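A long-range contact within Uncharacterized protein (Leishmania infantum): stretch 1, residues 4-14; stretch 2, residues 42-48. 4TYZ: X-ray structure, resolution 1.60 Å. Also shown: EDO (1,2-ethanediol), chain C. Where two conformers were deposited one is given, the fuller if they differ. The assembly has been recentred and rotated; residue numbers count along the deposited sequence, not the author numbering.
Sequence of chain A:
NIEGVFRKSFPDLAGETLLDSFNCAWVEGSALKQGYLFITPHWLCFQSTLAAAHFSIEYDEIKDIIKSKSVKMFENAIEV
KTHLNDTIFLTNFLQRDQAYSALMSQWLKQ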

# COMPACT_ATOMS: atom_id res chain seq x y z
N GLY A 4 3.97 -14.78 5.31
CA GLY A 4 3.85 -14.93 6.75
C GLY A 4 3.57 -13.61 7.43
O GLY A 4 2.78 -13.53 8.38
N VAL A 5 4.22 -12.55 6.96
CA VAL A 5 3.95 -11.23 7.54
C VAL A 5 2.48 -10.88 7.33
O VAL A 5 1.80 -10.42 8.25
N PHE A 6 1.99 -11.11 6.11
CA PHE A 6 0.60 -10.81 5.82
C PHE A 6 -0.36 -11.61 6.69
O PHE A 6 -1.33 -11.06 7.23
N ARG A 7 -0.09 -12.91 6.83
CA ARG A 7 -1.02 -13.77 7.55
C ARG A 7 -1.01 -13.51 9.05
O ARG A 7 -2.02 -13.70 9.72
N LYS A 8 0.13 -13.06 9.57
CA LYS A 8 0.19 -12.65 10.96
C LYS A 8 -0.55 -11.33 11.19
O LYS A 8 -1.25 -11.16 12.20
N SER A 9 -0.42 -10.40 10.24
CA SER A 9 -0.88 -9.04 10.45
C SER A 9 -2.36 -8.83 10.17
O SER A 9 -2.98 -7.93 10.74
N PHE A 10 -2.92 -9.65 9.30
CA PHE A 10 -4.28 -9.43 8.82
C PHE A 10 -5.10 -10.72 8.86
O PHE A 10 -5.50 -11.24 7.82
N PRO A 11 -5.33 -11.26 10.07
CA PRO A 11 -6.05 -12.54 10.16
C PRO A 11 -7.49 -12.44 9.67
O PRO A 11 -8.05 -13.46 9.29
N ASP A 12 -8.06 -11.23 9.63
CA ASP A 12 -9.40 -11.07 9.08
C ASP A 12 -9.40 -11.32 7.57
O ASP A 12 -10.46 -11.58 6.99
N LEU A 13 -8.22 -11.25 6.95
CA LEU A 13 -8.10 -11.43 5.51
C LEU A 13 -7.54 -12.82 5.16
O LEU A 13 -6.94 -13.01 4.09
N ALA A 14 -7.76 -13.79 6.05
CA ALA A 14 -7.20 -15.13 5.88
C ALA A 14 -7.71 -15.87 4.65
O ALA A 14 -7.09 -16.84 4.20
N HIS A 42 -9.48 -7.86 -2.77
CA HIS A 42 -10.41 -6.88 -2.21
C HIS A 42 -9.75 -5.78 -1.37
O HIS A 42 -10.41 -4.79 -1.05
N TRP A 43 -8.47 -5.96 -1.03
CA TRP A 43 -7.81 -5.09 -0.05
C TRP A 43 -6.45 -4.59 -0.46
O TRP A 43 -5.66 -5.29 -1.10
N LEU A 44 -6.21 -3.36 -0.05
CA LEU A 44 -4.90 -2.75 -0.11
C LEU A 44 -4.39 -2.65 1.31
O LEU A 44 -5.02 -2.00 2.14
N CYS A 45 -3.27 -3.30 1.61
CA CYS A 45 -2.78 -3.36 2.99
C CYS A 45 -1.33 -2.94 3.09
O CYS A 45 -0.57 -3.08 2.15
N PHE A 46 -0.97 -2.46 4.27
CA PHE A 46 0.43 -2.14 4.55
C PHE A 46 0.78 -2.61 5.95
O PHE A 46 -0.00 -2.39 6.87
N GLN A 47 1.94 -3.24 6.09
CA GLN A 47 2.49 -3.56 7.41
C GLN A 47 3.91 -3.04 7.53
O GLN A 47 4.75 -3.30 6.67
N SER A 48 4.19 -2.31 8.61
CA SER A 48 5.55 -1.86 8.92
C SER A 48 6.45 -3.06 9.22
O SER A 48 6.05 -4.00 9.90

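Packing of helix 4-9 and the turn after it against strand 43-48, whose N-to-C directions lie 98° apart. Alternation along the strand sends the CA-to-CB bonds of Trp43, Cys45 and Gln47 toward stretch 1 and those of Leu44, Phe46 and Ser48 away. Gly4 has no side chain and makes no contact with the strand. Val5 (chi1 t) points toward the strand, its CG1 resting 3.8 Å from CG of Gln47. The CA-to-CB bond of Phe6 (chi1 t, chi2 73°) runs sideways to the strand, but its ring reaches in and meets Cys45 edge-on, CE1 to SG 3.9 Å. Arg7 and Lys8 stay out of contact with the strand. Ser9 (m) supplies the polar link: its OG lies 2.9 Å from OE1 of Gln47 and 3.0 Å from the backbone O of Val5, and which of the two takes the hydroxyl proton is open. NE2 of the same Gln47 amide (t, p, chi3 57°) gives a hydrogen bond to O of Ser48, 2.9 Å. Phe10 (m, chi2 -79°), the first residue to leave helical geometry, lays a ring face against Cys45 (m): SG stands 4.3 Å from the ring centroid, almost on the normal, and CB is 3.6 Å from Phe10 CZ. The same CZ approaches the backbone O of Phe46 at 3.5 Å, with that oxygen near the ring plane. Pro11 and Asp12 form a short 3-10 segment without contacting the strand; the backbone O of Asp12 accepts a 2.7 Å hydrogen bond from O1 of 1,2-ethanediol, probably a crystallisation additive. Leu13 (m, t) spans two strand residues: CD1 lies 3.5 Å from SG of Cys45 and 3.9 Å from CG of Trp43 (m, chi2 84°), and CD2 sits over the indole face, 3.5 Å from the five-membered ring centroid in a CH-pi contact. Cys45 SG thus meets Phe6, Phe10 and Leu13.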

# COMPACT_ATOMS: atom_id res chain seq x y z
CB VAL A 5 4.85 -10.14 6.92
CG1 VAL A 5 4.50 -8.77 7.52
CG2 VAL A 5 6.31 -10.47 7.16
CB PHE A 6 0.28 -11.08 4.34
CG PHE A 6 -1.11 -10.68 3.96
CD1 PHE A 6 -1.43 -9.34 3.83
CD2 PHE A 6 -2.10 -11.62 3.75
CE1 PHE A 6 -2.73 -8.94 3.49
CE2 PHE A 6 -3.39 -11.23 3.40
CZ PHE A 6 -3.70 -9.88 3.28
CB ARG A 7 -0.70 -15.25 7.28
CG ARG A 7 -0.80 -15.63 5.81
CD ARG A 7 -2.19 -15.33 5.26
NE ARG A 7 -2.27 -15.62 3.83
CZ ARG A 7 -3.24 -15.21 3.03
NH1 ARG A 7 -4.24 -14.47 3.51
NH2 ARG A 7 -3.22 -15.53 1.74
CB LYS A 8 1.65 -12.52 11.42
CG LYS A 8 1.82 -12.17 12.89
CD LYS A 8 3.24 -12.40 13.36
CE LYS A 8 4.23 -11.55 12.58
NZ LYS A 8 4.06 -10.10 12.87
CB SER A 9 -0.07 -8.08 9.58
OG SER A 9 1.28 -8.06 10.02
CB PHE A 10 -4.27 -8.87 7.39
CG PHE A 10 -3.48 -7.59 7.25
CD1 PHE A 10 -4.03 -6.38 7.65
CD2 PHE A 10 -2.17 -7.62 6.78
CE1 PHE A 10 -3.29 -5.20 7.54
CE2 PHE A 10 -1.43 -6.44 6.69
CZ PHE A 10 -2.01 -5.24 7.06
CB PRO A 11 -5.99 -12.88 11.66
CG PRO A 11 -5.76 -11.60 12.34
CD PRO A 11 -4.95 -10.74 11.39
CB ASP A 12 -9.95 -9.67 9.39
CG ASP A 12 -8.99 -8.56 9.01
OD1 ASP A 12 -7.79 -8.68 9.32
OD2 ASP A 12 -9.44 -7.55 8.43
CB LEU A 13 -7.22 -10.33 4.90
CG LEU A 13 -7.70 -8.93 5.28
CD1 LEU A 13 -6.80 -7.88 4.60
CD2 LEU A 13 -9.15 -8.73 4.85
CB ALA A 14 -7.46 -15.97 7.14
CB HIS A 42 -11.47 -7.57 -1.35
CG HIS A 42 -12.35 -8.49 -2.12
ND1 HIS A 42 -12.28 -9.86 -2.00
CD2 HIS A 42 -13.30 -8.24 -3.05
CE1 HIS A 42 -13.16 -10.42 -2.82
NE2 HIS A 42 -13.79 -9.45 -3.46
CB TRP A 43 -7.67 -5.81 1.31
CG TRP A 43 -8.99 -6.18 1.90
CD1 TRP A 43 -9.73 -7.29 1.62
CD2 TRP A 43 -9.74 -5.42 2.86
NE1 TRP A 43 -10.91 -7.27 2.34
CE2 TRP A 43 -10.93 -6.14 3.11
CE3 TRP A 43 -9.52 -4.21 3.53
CZ2 TRP A 43 -11.90 -5.69 4.01
CZ3 TRP A 43 -10.48 -3.76 4.43
CH2 TRP A 43 -11.66 -4.50 4.66
CB LEU A 44 -4.97 -1.37 -0.76
CG LEU A 44 -3.61 -0.69 -0.75
CD1 LEU A 44 -2.64 -1.54 -1.53
CD2 LEU A 44 -3.72 0.72 -1.33
CB CYS A 45 -2.91 -4.77 3.56
SG CYS A 45 -4.54 -5.50 3.34
CB PHE A 46 0.68 -0.63 4.43
CG PHE A 46 2.08 -0.23 4.80
CD1 PHE A 46 3.07 -0.17 3.83
CD2 PHE A 46 2.41 0.07 6.11
CE1 PHE A 46 4.37 0.19 4.16
CE2 PHE A 46 3.71 0.42 6.47
CZ PHE A 46 4.69 0.49 5.49
CB GLN A 47 2.47 -5.08 7.66
CG GLN A 47 3.18 -5.52 8.95
CD GLN A 47 2.54 -4.95 10.20
OE1 GLN A 47 1.35 -5.15 10.44
NE2 GLN A 47 3.33 -4.25 11.00
CB SER A 48 5.54 -0.91 10.11
OG SER A 48 4.74 0.22 9.86
C1 EDO C . -13.69 -12.64 8.09
O1 EDO C . -12.51 -13.19 7.49
C2 EDO C . -13.95 -13.36 9.42
O2 EDO C . -12.85 -13.09 10.30